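Local coordinates for amino acid adenylation domain-containing protein (Bacillus stratosphericus LAMA 585, PDB 6ULY) that probably selects a keto acid and activates it as an acyl adenylate for nonribosomal depsipeptide synthesis, and is bound here to a keto acyl adenylate, at residues A[30-35]-A[80-85]; A[51-56]-A[88-93]; A[99-104]-A[109-114]; A[194-199]-A[226-231]; A[254-259]-A[272-277]. All coordinates share one frame; numbering follows the deposited sequence.

Overall arrangement
From the N terminus, contact 1 joins strand 31-35 to helix 78-91, and before that loop closes contact 2 opens on helix 46-62, to end farther along helix 78-91. The two therefore cross along the chain, and T83 packs on V56 where they touch. Contact 3 follows in series, a short return from the loop 99-104 to helix 109-120. Contact 4 pairs helices 193-207 and 224-237, and its H231 packs against L32 and V82 of contact 1. Contact 5 comes last, joining helices 255-262 and 272-279; W259 touches I35 of contact 1. Contact 1 ties the nine-strand sheet to a helix of the seven-strand sheet, contacts 2, 4 and 5 pair helices, and contact 3 folds a loop onto its helix.

Contact 1. Residues A[30-35]-A[80-85]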
# COMPACT_ATOMS: atom_id res chain seq x y z
N ASN A 30 36.44 26.56 1.65
CA ASN A 30 35.77 25.66 0.72
C ASN A 30 34.31 26.06 0.57
O ASN A 30 33.81 26.97 1.24
CB ASN A 30 35.91 24.22 1.21
CG ASN A 30 37.35 23.76 1.23
OD1 ASN A 30 38.19 24.27 0.49
ND2 ASN A 30 37.65 22.80 2.10
N GLY A 31 33.62 25.36 -0.32
CA GLY A 31 32.20 25.58 -0.52
C GLY A 31 31.64 24.77 -1.65
O GLY A 31 32.13 23.68 -1.96
N LEU A 32 30.60 25.30 -2.29
CA LEU A 32 29.87 24.60 -3.34
C LEU A 32 30.21 25.17 -4.71
O LEU A 32 30.50 26.36 -4.86
CB LEU A 32 28.36 24.70 -3.10
CG LEU A 32 27.85 24.08 -1.80
CD1 LEU A 32 27.16 25.12 -0.93
CD2 LEU A 32 26.91 22.91 -2.11
N THR A 33 30.18 24.29 -5.71
CA THR A 33 30.29 24.69 -7.11
C THR A 33 29.18 24.00 -7.89
O THR A 33 29.12 22.77 -7.92
CB THR A 33 31.66 24.34 -7.69
OG1 THR A 33 32.66 24.46 -6.67
CG2 THR A 33 32.01 25.29 -8.82
N TYR A 34 28.32 24.79 -8.51
CA TYR A 34 27.19 24.29 -9.28
C TYR A 34 27.54 24.31 -10.76
O TYR A 34 27.86 25.36 -11.31
CB TYR A 34 25.94 25.14 -9.01
CG TYR A 34 25.62 25.26 -7.54
CD1 TYR A 34 24.85 24.30 -6.90
CD2 TYR A 34 26.09 26.33 -6.80
CE1 TYR A 34 24.55 24.40 -5.56
CE2 TYR A 34 25.79 26.45 -5.45
CZ TYR A 34 25.02 25.47 -4.84
OH TYR A 34 24.71 25.57 -3.50
N ILE A 35 27.47 23.14 -11.39
CA ILE A 35 27.80 23.03 -12.81
C ILE A 35 26.62 23.54 -13.63
O ILE A 35 25.47 23.20 -13.37
CB ILE A 35 28.14 21.57 -13.18
CG1 ILE A 35 29.31 21.09 -12.32
CG2 ILE A 35 28.45 21.47 -14.68
CD1 ILE A 35 29.88 19.74 -12.73
N ALA A 80 19.46 27.20 -5.71
CA ALA A 80 18.33 27.71 -4.96
C ALA A 80 17.91 26.75 -3.85
O ALA A 80 17.50 27.19 -2.77
CB ALA A 80 17.16 28.00 -5.90
N MET A 81 17.99 25.44 -4.10
CA MET A 81 17.52 24.47 -3.11
C MET A 81 18.46 24.38 -1.92
O MET A 81 18.02 24.40 -0.76
CB MET A 81 17.35 23.09 -3.75
CG MET A 81 17.02 21.98 -2.75
SD MET A 81 16.16 20.59 -3.51
CE MET A 81 17.19 20.25 -4.93
N VAL A 82 19.77 24.26 -2.19
CA VAL A 82 20.76 24.28 -1.12
C VAL A 82 20.60 25.53 -0.26
O VAL A 82 20.62 25.47 0.97
CB VAL A 82 22.18 24.19 -1.71
CG1 VAL A 82 23.22 24.52 -0.65
CG2 VAL A 82 22.44 22.81 -2.29
N THR A 83 20.44 26.68 -0.92
CA THR A 83 20.29 27.93 -0.18
C THR A 83 18.99 27.95 0.60
O THR A 83 18.96 28.39 1.76
CB THR A 83 20.35 29.12 -1.15
OG1 THR A 83 21.59 29.10 -1.84
CG2 THR A 83 20.20 30.44 -0.40
N ALA A 84 17.90 27.49 -0.02
CA ALA A 84 16.62 27.45 0.67
C ALA A 84 16.65 26.51 1.86
O ALA A 84 16.04 26.77 2.90
CB ALA A 84 15.52 27.03 -0.31
N PHE A 85 17.37 25.39 1.73
CA PHE A 85 17.47 24.44 2.83
C PHE A 85 18.12 25.07 4.05
O PHE A 85 17.66 24.90 5.18
CB PHE A 85 18.26 23.21 2.38
CG PHE A 85 18.55 22.24 3.49
CD1 PHE A 85 17.64 21.26 3.82
CD2 PHE A 85 19.74 22.31 4.19
CE1 PHE A 85 17.90 20.36 4.83
CE2 PHE A 85 20.02 21.41 5.21
CZ PHE A 85 19.09 20.43 5.53
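V82 on helix 78-91 meets L32 and Y34, two residues apart on strand 31-35, in the alpha/beta core of an ANL-family adenylating domain. The strand runs between strands 41-45 and 240-243 of the nine-strand mixed sheet. The helix belongs to a beta-alpha-beta crossover of the other large sheet, linking strands 70-74 and 94-97, so this small buried contact bridges the two layers. V82 aims its branched end at the strand. Its CG1 lies anti to the backbone N (chi1 167°) and reaches both partners, coming within 4.0 Å of CD1 of L32. CG2, the other branch, sits at the edge of the Y34 ring, near its plane, 4.2 Å from CE1 of Y34. The phenol points at the helix, yet its polar end is satisfied within the sheet: the hydroxyl is hydrogen-bonded to OE1 of Q44, while H79 packs edge-to-face with the ring. Q44 also bonds OG1 of T83 through NE2, so one amide links strand and helix. L49 of helix 46-62 touches both L32 and V82. The closest approach is at the phenol oxygen: OH of Y34 rests 3.4 Å from both CB and CG1 of V82.

Contact 2. Residues A[51-56]-A[88-93]; sequences GDAERV and CVLGGF. With SO4 (sulfate ion), chain G.
L90 and E54 come together because each turns its CG away from its own carbonyl carbon, with chi1 of -69° and -75°. In L90 the second torsion is then fully extended, which carries CD1 out as the foremost atom of the side chain. That methyl does all the touching from helix 78-91. It lies 3.5 Å from CG of E54, against the aliphatic part of the glutamate rather than its acid group. One residue back, CB of A53 meets the same methyl, CD1 of L90, at 3.8 Å, so L90 rests on two consecutive residues of helix 46-62. Beyond CG the glutamate runs on extended past the leucine, and its OE2 forms a salt bridge with R161. R55, the next residue, holds a sulfate, probably from the crystallisation liquor: its NH1 donates to O2 of the ion at 2.7 Å, in the guanidinium plane, though the N-H bends to 136°. The bonds to O4 are weak. NH1 also serves O of L159, and the backbone N of R161 binds the sulfate as well. The C-terminal end of helix 78-91 is closed by a Schellman motif, with G92 at positive phi and two weak bonds back into the last turn; O of G91 lies over one face of the F93 ring, 3.2 Å above its plane. F93 packs on L57, L60 and R61 of helix 46-62 and on V71 of strand 70-74, while C88 leans on V71 and F73, so the end of helix 78-91 lies on strand 70-74 and F93 touches both that strand and helix 46-62.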
# COMPACT_ATOMS: atom_id res chain seq x y z
N GLY A 51 25.55 33.60 4.19
CA GLY A 51 24.92 34.88 3.91
C GLY A 51 23.74 34.75 2.98
O GLY A 51 22.68 35.35 3.21
N ASP A 52 23.89 33.98 1.90
CA ASP A 52 22.76 33.72 1.02
C ASP A 52 21.59 33.12 1.79
O ASP A 52 20.44 33.54 1.61
CB ASP A 52 23.19 32.79 -0.12
CG ASP A 52 24.09 33.48 -1.12
OD1 ASP A 52 23.98 34.71 -1.24
OD2 ASP A 52 24.91 32.79 -1.77
N ALA A 53 21.86 32.15 2.67
CA ALA A 53 20.79 31.56 3.46
C ALA A 53 20.15 32.60 4.37
O ALA A 53 18.93 32.58 4.59
CB ALA A 53 21.33 30.39 4.29
N GLU A 54 20.95 33.53 4.90
CA GLU A 54 20.40 34.59 5.73
C GLU A 54 19.56 35.56 4.91
O GLU A 54 18.55 36.07 5.41
CB GLU A 54 21.54 35.33 6.44
CG GLU A 54 22.14 34.55 7.61
CD GLU A 54 23.48 35.11 8.07
OE1 GLU A 54 24.01 34.60 9.08
OE2 GLU A 54 23.98 36.06 7.43
N ARG A 55 19.94 35.81 3.66
CA ARG A 55 19.11 36.64 2.79
C ARG A 55 17.77 35.97 2.53
O ARG A 55 16.70 36.57 2.72
CB ARG A 55 19.85 36.94 1.48
CG ARG A 55 21.14 37.72 1.66
CD ARG A 55 21.75 38.13 0.33
NE ARG A 55 23.19 38.36 0.44
CZ ARG A 55 23.75 39.44 0.98
NH1 ARG A 55 22.98 40.41 1.47
NH2 ARG A 55 25.07 39.55 1.04
N VAL A 56 17.80 34.71 2.10
CA VAL A 56 16.55 33.98 1.89
C VAL A 56 15.72 33.96 3.17
O VAL A 56 14.48 34.04 3.12
CB VAL A 56 16.83 32.56 1.37
CG1 VAL A 56 15.54 31.75 1.29
CG2 VAL A 56 17.51 32.61 0.02
N CYS A 88 16.06 27.67 5.86
CA CYS A 88 15.13 27.00 6.76
C CYS A 88 15.82 26.52 8.03
O CYS A 88 15.29 26.68 9.14
CB CYS A 88 14.47 25.82 6.04
SG CYS A 88 13.32 26.29 4.73
N VAL A 89 17.01 25.93 7.89
CA VAL A 89 17.80 25.56 9.06
C VAL A 89 18.02 26.76 9.97
O VAL A 89 17.90 26.66 11.20
CB VAL A 89 19.14 24.94 8.62
CG1 VAL A 89 20.09 24.83 9.80
CG2 VAL A 89 18.90 23.58 7.98
N LEU A 90 18.34 27.92 9.39
CA LEU A 90 18.58 29.11 10.21
C LEU A 90 17.31 29.56 10.91
O LEU A 90 17.34 29.96 12.07
CB LEU A 90 19.15 30.24 9.35
CG LEU A 90 20.57 30.05 8.81
CD1 LEU A 90 20.97 31.25 7.97
CD2 LEU A 90 21.56 29.82 9.94
N GLY A 91 16.18 29.51 10.21
CA GLY A 91 14.94 29.97 10.78
C GLY A 91 14.21 28.98 11.66
O GLY A 91 13.17 29.32 12.22
N GLY A 92 14.74 27.77 11.81
CA GLY A 92 13.99 26.73 12.50
C GLY A 92 12.84 26.18 11.69
O GLY A 92 11.98 25.48 12.24
N PHE A 93 12.79 26.51 10.41
CA PHE A 93 11.77 25.96 9.53
C PHE A 93 12.18 24.56 9.11
O PHE A 93 13.36 24.22 9.08
CB PHE A 93 11.60 26.86 8.30
CG PHE A 93 11.57 28.33 8.62
CD1 PHE A 93 10.87 28.80 9.71
CD2 PHE A 93 12.26 29.24 7.83
CE1 PHE A 93 10.84 30.15 10.02
CE2 PHE A 93 12.24 30.59 8.13
CZ PHE A 93 11.54 31.04 9.22
S SO4 G . 23.76 42.60 3.82
O1 SO4 G . 23.27 41.64 4.75
O2 SO4 G . 22.79 42.77 2.77
O3 SO4 G . 23.91 43.86 4.51
O4 SO4 G . 25.02 42.13 3.26

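Contact 3. Residues A[99-104]-A[109-114]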
# COMPACT_ATOMS: atom_id res chain seq x y z
N SER A 99 11.08 15.76 -4.79
CA SER A 99 11.39 16.18 -6.14
C SER A 99 10.20 16.89 -6.77
O SER A 99 9.04 16.65 -6.42
CB SER A 99 11.78 14.98 -7.00
OG SER A 99 10.73 14.03 -7.04
N ALA A 100 10.50 17.79 -7.71
CA ALA A 100 9.45 18.43 -8.48
C ALA A 100 8.79 17.41 -9.40
O ALA A 100 9.37 16.40 -9.78
CB ALA A 100 10.03 19.59 -9.30
N ALA A 101 7.54 17.70 -9.77
CA ALA A 101 6.81 16.80 -10.65
C ALA A 101 7.38 16.89 -12.07
O ALA A 101 7.90 17.93 -12.48
CB ALA A 101 5.33 17.15 -10.66
N PRO A 102 7.29 15.80 -12.84
CA PRO A 102 7.70 15.89 -14.26
C PRO A 102 6.88 16.90 -15.04
O PRO A 102 7.40 17.49 -16.00
CB PRO A 102 7.48 14.46 -14.77
CG PRO A 102 6.49 13.85 -13.82
CD PRO A 102 6.78 14.46 -12.49
N THR A 103 5.63 17.13 -14.66
CA THR A 103 4.80 18.17 -15.26
C THR A 103 3.74 18.59 -14.26
O THR A 103 3.32 17.80 -13.40
CB THR A 103 4.14 17.70 -16.56
OG1 THR A 103 3.30 18.74 -17.07
CG2 THR A 103 3.30 16.44 -16.33
N TYR A 104 3.30 19.84 -14.38
CA TYR A 104 2.25 20.40 -13.54
C TYR A 104 1.00 20.75 -14.34
O TYR A 104 0.12 21.46 -13.82
CB TYR A 104 2.77 21.64 -12.81
CG TYR A 104 3.92 21.37 -11.87
CD1 TYR A 104 3.73 21.26 -10.50
CD2 TYR A 104 5.22 21.23 -12.36
CE1 TYR A 104 4.78 21.01 -9.65
CE2 TYR A 104 6.28 20.98 -11.51
CZ TYR A 104 6.06 20.87 -10.16
OH TYR A 104 7.11 20.63 -9.30
N ALA A 109 0.33 11.06 -11.40
CA ALA A 109 0.65 10.41 -10.13
C ALA A 109 1.51 11.31 -9.25
O ALA A 109 1.21 11.51 -8.07
CB ALA A 109 1.36 9.08 -10.39
N ALA A 110 2.61 11.83 -9.80
CA ALA A 110 3.48 12.70 -9.02
C ALA A 110 2.70 13.87 -8.43
O ALA A 110 2.89 14.22 -7.26
CB ALA A 110 4.62 13.22 -9.90
N VAL A 111 1.80 14.46 -9.21
CA VAL A 111 1.04 15.61 -8.72
C VAL A 111 0.09 15.18 -7.61
O VAL A 111 -0.14 15.94 -6.66
CB VAL A 111 0.28 16.27 -9.89
CG1 VAL A 111 -0.77 17.23 -9.37
CG2 VAL A 111 1.26 16.98 -10.81
N LYS A 112 -0.48 13.98 -7.70
CA LYS A 112 -1.34 13.48 -6.63
C LYS A 112 -0.55 13.31 -5.34
O LYS A 112 -1.02 13.70 -4.26
CB LYS A 112 -1.98 12.15 -7.04
CG LYS A 112 -2.97 12.24 -8.20
CD LYS A 112 -3.64 10.90 -8.47
CE LYS A 112 -4.64 11.00 -9.62
NZ LYS A 112 -5.29 9.69 -9.91
N LYS A 113 0.64 12.72 -5.43
CA LYS A 113 1.45 12.52 -4.23
C LYS A 113 1.83 13.85 -3.59
O LYS A 113 1.81 13.98 -2.36
CB LYS A 113 2.70 11.72 -4.59
CG LYS A 113 2.40 10.36 -5.22
CD LYS A 113 3.66 9.54 -5.46
CE LYS A 113 3.31 8.15 -5.96
NZ LYS A 113 4.47 7.22 -5.90
N LEU A 114 2.18 14.86 -4.40
CA LEU A 114 2.49 16.17 -3.84
C LEU A 114 1.30 16.72 -3.08
O LEU A 114 1.45 17.28 -1.98
CB LEU A 114 2.91 17.14 -4.95
CG LEU A 114 4.21 16.79 -5.69
CD1 LEU A 114 4.43 17.74 -6.86
CD2 LEU A 114 5.40 16.81 -4.74
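The Y104 ring carries CB of A101 over one face, 3.8 Å above the plane and offset toward the rim, while L114 reaches it obliquely from the helix, CD1 to CE1 of Y104 at 4.3 Å. The ring is held by its hydroxyl: N of A101 donates to OH of Y104 at 3.0 Å with an N-H...O angle of 148°, and OH in turn is hydrogen-bonded to OE1 of Q74. The same glutamine bonds O of S99 through NE2, so a single strand residue steadies the loop at two places. With the tyrosine behind it, A101 turns its methyl toward helix 109-120 and sits among three side chains. Its CB is nearest to CD1 of L114, at 3.9 Å, and A110 and V111 close in only slightly farther out. The small methyls let the loop come down close to the helix, the CA atoms of A101 and A110 being 5.5 Å apart. P102 lays CD against CB of A110 at 3.6 Å, at the exposed side of the contact. Farther along, CG2 of V111 packs 3.4 Å from O of T103; that carbonyl is hydrogen-bonded by ND2 of N108, whose OD1 accepts from the backbone N of V111. L114 also touches F72 and Q74 of strand 70-74. The loop and helix are part of a beta-alpha-beta crossover from strand 94-97 to strand 125-128, passing over strand 70-74, as in Rossmann-like alpha/beta layers.

Contact 4. Residues A[194-199]-A[226-231]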
# COMPACT_ATOMS: atom_id res chain seq x y z
N ARG A 194 19.75 15.42 15.47
CA ARG A 194 20.51 14.36 16.11
C ARG A 194 20.59 13.13 15.21
O ARG A 194 21.67 12.55 15.03
CB ARG A 194 19.88 14.00 17.45
CG ARG A 194 20.74 13.08 18.31
CD ARG A 194 20.01 12.61 19.57
NE ARG A 194 19.58 13.72 20.42
CZ ARG A 194 20.37 14.37 21.27
NH1 ARG A 194 21.65 14.05 21.38
NH2 ARG A 194 19.88 15.36 22.00
N SER A 195 19.46 12.70 14.64
CA SER A 195 19.47 11.49 13.83
C SER A 195 20.29 11.69 12.56
O SER A 195 21.05 10.81 12.15
CB SER A 195 18.04 11.06 13.49
OG SER A 195 17.29 12.11 12.91
N VAL A 196 20.15 12.85 11.91
CA VAL A 196 20.92 13.12 10.71
C VAL A 196 22.41 13.19 11.04
O VAL A 196 23.23 12.50 10.43
CB VAL A 196 20.43 14.41 10.03
CG1 VAL A 196 21.33 14.80 8.89
CG2 VAL A 196 18.98 14.23 9.56
N LEU A 197 22.77 14.01 12.04
CA LEU A 197 24.18 14.16 12.38
C LEU A 197 24.80 12.85 12.83
O LEU A 197 26.00 12.63 12.61
CB LEU A 197 24.35 15.22 13.46
CG LEU A 197 24.22 16.67 12.99
CD1 LEU A 197 24.23 17.61 14.18
CD2 LEU A 197 25.34 17.02 12.03
N ALA A 198 24.02 11.98 13.46
CA ALA A 198 24.54 10.68 13.87
C ALA A 198 24.93 9.86 12.65
O ALA A 198 25.96 9.17 12.66
CB ALA A 198 23.50 9.94 14.71
N ASN A 199 24.12 9.90 11.60
CA ASN A 199 24.49 9.23 10.36
C ASN A 199 25.69 9.90 9.71
O ASN A 199 26.61 9.23 9.24
CB ASN A 199 23.31 9.22 9.39
CG ASN A 199 23.61 8.46 8.12
OD1 ASN A 199 24.38 8.92 7.27
ND2 ASN A 199 23.01 7.29 7.97
N GLY A 226 21.53 12.10 -1.37
CA GLY A 226 21.97 13.38 -1.87
C GLY A 226 22.06 14.43 -0.77
O GLY A 226 23.02 15.20 -0.71
N ILE A 227 21.07 14.46 0.12
CA ILE A 227 21.03 15.51 1.12
C ILE A 227 21.93 15.17 2.30
O ILE A 227 22.69 16.02 2.78
CB ILE A 227 19.57 15.78 1.56
CG1 ILE A 227 19.53 16.87 2.64
CG2 ILE A 227 18.88 14.50 2.07
CD1 ILE A 227 20.12 18.21 2.19
N VAL A 228 21.89 13.92 2.78
CA VAL A 228 22.63 13.55 3.97
C VAL A 228 23.98 12.94 3.60
O VAL A 228 25.03 13.47 3.96
CB VAL A 228 21.83 12.57 4.86
CG1 VAL A 228 22.63 12.21 6.11
CG2 VAL A 228 20.49 13.17 5.24
N MET A 229 23.95 11.80 2.89
CA MET A 229 25.19 11.05 2.69
C MET A 229 26.27 11.89 2.02
O MET A 229 27.46 11.63 2.21
CB MET A 229 24.91 9.80 1.85
CG MET A 229 26.13 8.91 1.69
SD MET A 229 25.79 7.38 0.79
CE MET A 229 25.36 8.01 -0.83
N PHE A 230 25.88 12.92 1.26
CA PHE A 230 26.86 13.75 0.56
C PHE A 230 26.76 15.20 1.02
O PHE A 230 27.68 15.69 1.68
CB PHE A 230 26.69 13.60 -0.95
CG PHE A 230 27.62 12.58 -1.54
CD1 PHE A 230 28.65 12.96 -2.38
CD2 PHE A 230 27.50 11.24 -1.19
CE1 PHE A 230 29.52 12.03 -2.90
CE2 PHE A 230 28.38 10.30 -1.70
CZ PHE A 230 29.38 10.70 -2.56
N HIS A 231 25.67 15.91 0.71
CA HIS A 231 25.64 17.34 0.98
C HIS A 231 25.97 17.63 2.44
O HIS A 231 26.89 18.41 2.74
CB HIS A 231 24.28 17.93 0.60
CG HIS A 231 24.14 19.38 0.93
ND1 HIS A 231 25.03 20.33 0.47
CD2 HIS A 231 23.23 20.04 1.68
CE1 HIS A 231 24.66 21.52 0.92
NE2 HIS A 231 23.57 21.37 1.65
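V196 and N199 pack on V228 in a buried helix-helix contact between the two sheet layers of an ANL-type adenylating domain. Helix 193-207 follows strand 188-192 of the seven-strand sheet; helix 224-237 is the crossover between parallel strands 214-217 and 240-243 of the nine-strand sheet. The helices come close, with the CA atoms of V196 and V228 7.0 Å apart. V228 directs its CB toward helix 193-207 and buries the largest area of the three. V196 spends one methyl on it: its CG1 faces both branches, 4.0 Å from CG1 of V228 and 4.1 Å from CG2 of V228. F175 of strand 173-178 touches both valines. The second helix has a wider pi-type turn here, N of H231 bonding O of G226 at 3.1 Å. M229, which follows V228, lines the keto acyl adenylate pocket and touches the ligand, so the contact lies one residue from the pocket. N199 holds its CG anti to the backbone N (chi1 -176°), which carries the amide toward helix 224-237. Its ND2 bonds O of A339, with a weak bond between OD1 and OG of S338, and that same OD1 lies 3.9 Å from CG1 of V228.

Contact 5. Residues A[254-259]-A[272-277]; sequences LRWLDW and NFAFAM. With SO4 (sulfate ion), chain N; SO4 (sulfate ion), chain O.
W256 sends its CB toward A274 and F275 on helix 272-279. CG lies anti to the backbone N (chi1 -157°), which swings the indole out toward that helix, six-membered ring foremost. On the five-membered side NE1 bonds OG1 of T268, on the strand between the two helices, which fixes how the ring is turned. Farther out, CZ3 lies obliquely against CB of A274 at 4.0 Å. The foremost atom, CH2, comes down over one face of the F275 ring and is 3.9 Å from CZ of F275. The pair is T-shaped, the indole edge toward the phenyl face, with planes at 77° and centroids of the W256 six-membered ring and the F275 ring 5.3 Å apart. Aromatic packing continues on both partners: W218 meets W256 edge-to-face, and F313 does the same with F275. On another side of the first helix R255 binds two sulfates, probably from the crystallisation liquor; its NH1 donates to O1 of one ion (chain N) at 2.7 Å and NH2 reaches the other. Helix 272-279 is part of the crossover from strand 267-270 to the adjacent parallel strand 297-301, so the aromatic pair joins successive helices flanking the nine-strand sheet in this alpha/beta fold.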
# COMPACT_ATOMS: atom_id res chain seq x y z
N LEU A 254 28.08 10.22 -19.86
CA LEU A 254 29.53 10.42 -19.86
C LEU A 254 29.94 11.74 -19.22
O LEU A 254 31.12 11.91 -18.90
CB LEU A 254 30.07 10.34 -21.29
CG LEU A 254 30.11 8.95 -21.91
CD1 LEU A 254 30.69 9.02 -23.31
CD2 LEU A 254 30.90 7.97 -21.05
N ARG A 255 29.00 12.66 -19.02
CA ARG A 255 29.31 13.87 -18.27
C ARG A 255 29.83 13.54 -16.87
O ARG A 255 30.65 14.30 -16.33
CB ARG A 255 28.08 14.76 -18.17
CG ARG A 255 27.82 15.53 -19.43
CD ARG A 255 26.48 16.23 -19.41
NE ARG A 255 26.28 16.95 -20.65
CZ ARG A 255 25.11 17.41 -21.07
NH1 ARG A 255 24.01 17.23 -20.35
NH2 ARG A 255 25.04 18.06 -22.23
N TRP A 256 29.36 12.45 -16.28
CA TRP A 256 29.93 12.01 -15.01
C TRP A 256 31.45 11.94 -15.10
O TRP A 256 32.16 12.46 -14.24
CB TRP A 256 29.35 10.64 -14.62
CG TRP A 256 29.39 10.31 -13.16
CD1 TRP A 256 29.73 11.15 -12.13
CD2 TRP A 256 29.07 9.05 -12.56
NE1 TRP A 256 29.64 10.48 -10.93
CE2 TRP A 256 29.24 9.19 -11.17
CE3 TRP A 256 28.66 7.81 -13.07
CZ2 TRP A 256 29.01 8.14 -10.28
CZ3 TRP A 256 28.44 6.77 -12.19
CH2 TRP A 256 28.61 6.94 -10.81
N LEU A 257 31.96 11.29 -16.15
CA LEU A 257 33.40 11.22 -16.34
C LEU A 257 34.00 12.61 -16.47
O LEU A 257 34.96 12.95 -15.76
CB LEU A 257 33.73 10.36 -17.56
CG LEU A 257 33.20 8.92 -17.52
CD1 LEU A 257 33.80 8.11 -18.66
CD2 LEU A 257 33.49 8.26 -16.19
N ASP A 258 33.45 13.44 -17.36
CA ASP A 258 33.96 14.79 -17.54
C ASP A 258 34.04 15.52 -16.21
O ASP A 258 35.02 16.23 -15.93
CB ASP A 258 33.06 15.59 -18.49
CG ASP A 258 32.93 14.95 -19.84
OD1 ASP A 258 33.66 13.99 -20.14
OD2 ASP A 258 32.07 15.43 -20.62
N TRP A 259 33.00 15.38 -15.39
CA TRP A 259 32.91 16.13 -14.14
C TRP A 259 33.96 15.64 -13.15
O TRP A 259 34.68 16.44 -12.55
CB TRP A 259 31.50 16.00 -13.57
CG TRP A 259 30.44 16.69 -14.39
CD1 TRP A 259 30.61 17.74 -15.24
CD2 TRP A 259 29.04 16.37 -14.42
NE1 TRP A 259 29.41 18.10 -15.80
CE2 TRP A 259 28.43 17.28 -15.32
CE3 TRP A 259 28.24 15.42 -13.78
CZ2 TRP A 259 27.06 17.25 -15.58
CZ3 TRP A 259 26.88 15.39 -14.05
CH2 TRP A 259 26.30 16.31 -14.95
N ASN A 272 23.05 1.74 -8.75
CA ASN A 272 23.72 0.82 -9.66
C ASN A 272 23.41 1.12 -11.12
O ASN A 272 24.23 0.82 -12.00
CB ASN A 272 23.34 -0.62 -9.32
CG ASN A 272 24.20 -1.63 -10.04
OD1 ASN A 272 25.36 -1.85 -9.68
ND2 ASN A 272 23.63 -2.26 -11.07
N PHE A 273 22.24 1.70 -11.41
CA PHE A 273 21.86 1.94 -12.80
C PHE A 273 22.82 2.90 -13.48
O PHE A 273 23.11 2.75 -14.68
CB PHE A 273 20.42 2.47 -12.88
CG PHE A 273 20.28 3.93 -12.51
CD1 PHE A 273 19.86 4.29 -11.25
CD2 PHE A 273 20.55 4.93 -13.43
CE1 PHE A 273 19.73 5.63 -10.90
CE2 PHE A 273 20.43 6.26 -13.09
CZ PHE A 273 20.02 6.61 -11.82
N ALA A 274 23.31 3.90 -12.75
CA ALA A 274 24.23 4.86 -13.35
C ALA A 274 25.52 4.18 -13.79
O ALA A 274 26.06 4.49 -14.86
CB ALA A 274 24.52 5.99 -12.37
N PHE A 275 26.02 3.24 -12.98
CA PHE A 275 27.20 2.49 -13.38
C PHE A 275 26.92 1.68 -14.64
O PHE A 275 27.76 1.60 -15.55
CB PHE A 275 27.66 1.57 -12.25
CG PHE A 275 28.11 2.31 -11.02
CD1 PHE A 275 27.19 2.81 -10.11
CD2 PHE A 275 29.46 2.50 -10.77
CE1 PHE A 275 27.60 3.49 -8.98
CE2 PHE A 275 29.88 3.17 -9.63
CZ PHE A 275 28.95 3.67 -8.74
N ALA A 276 25.73 1.08 -14.72
CA ALA A 276 25.37 0.32 -15.91
C ALA A 276 25.21 1.25 -17.12
O ALA A 276 25.56 0.87 -18.24
CB ALA A 276 24.09 -0.46 -15.67
N MET A 277 24.67 2.45 -16.90
CA MET A 277 24.54 3.40 -18.00
C MET A 277 25.90 3.75 -18.59
O MET A 277 26.07 3.79 -19.81
CB MET A 277 23.82 4.66 -17.53
CG MET A 277 22.33 4.49 -17.29
SD MET A 277 21.51 6.01 -16.74
CE MET A 277 21.40 6.91 -18.28
S SO4 N . 21.50 18.37 -22.92
O1 SO4 N . 21.67 17.72 -21.65
O2 SO4 N . 20.10 18.63 -23.13
O3 SO4 N . 22.22 19.61 -22.93
O4 SO4 N . 21.99 17.51 -23.96
S SO4 O . 27.62 20.89 -22.72
O1 SO4 O . 27.75 20.36 -21.40
O2 SO4 O . 27.33 19.83 -23.64
O3 SO4 O . 26.54 21.84 -22.75
O4 SO4 O . 28.84 21.54 -23.10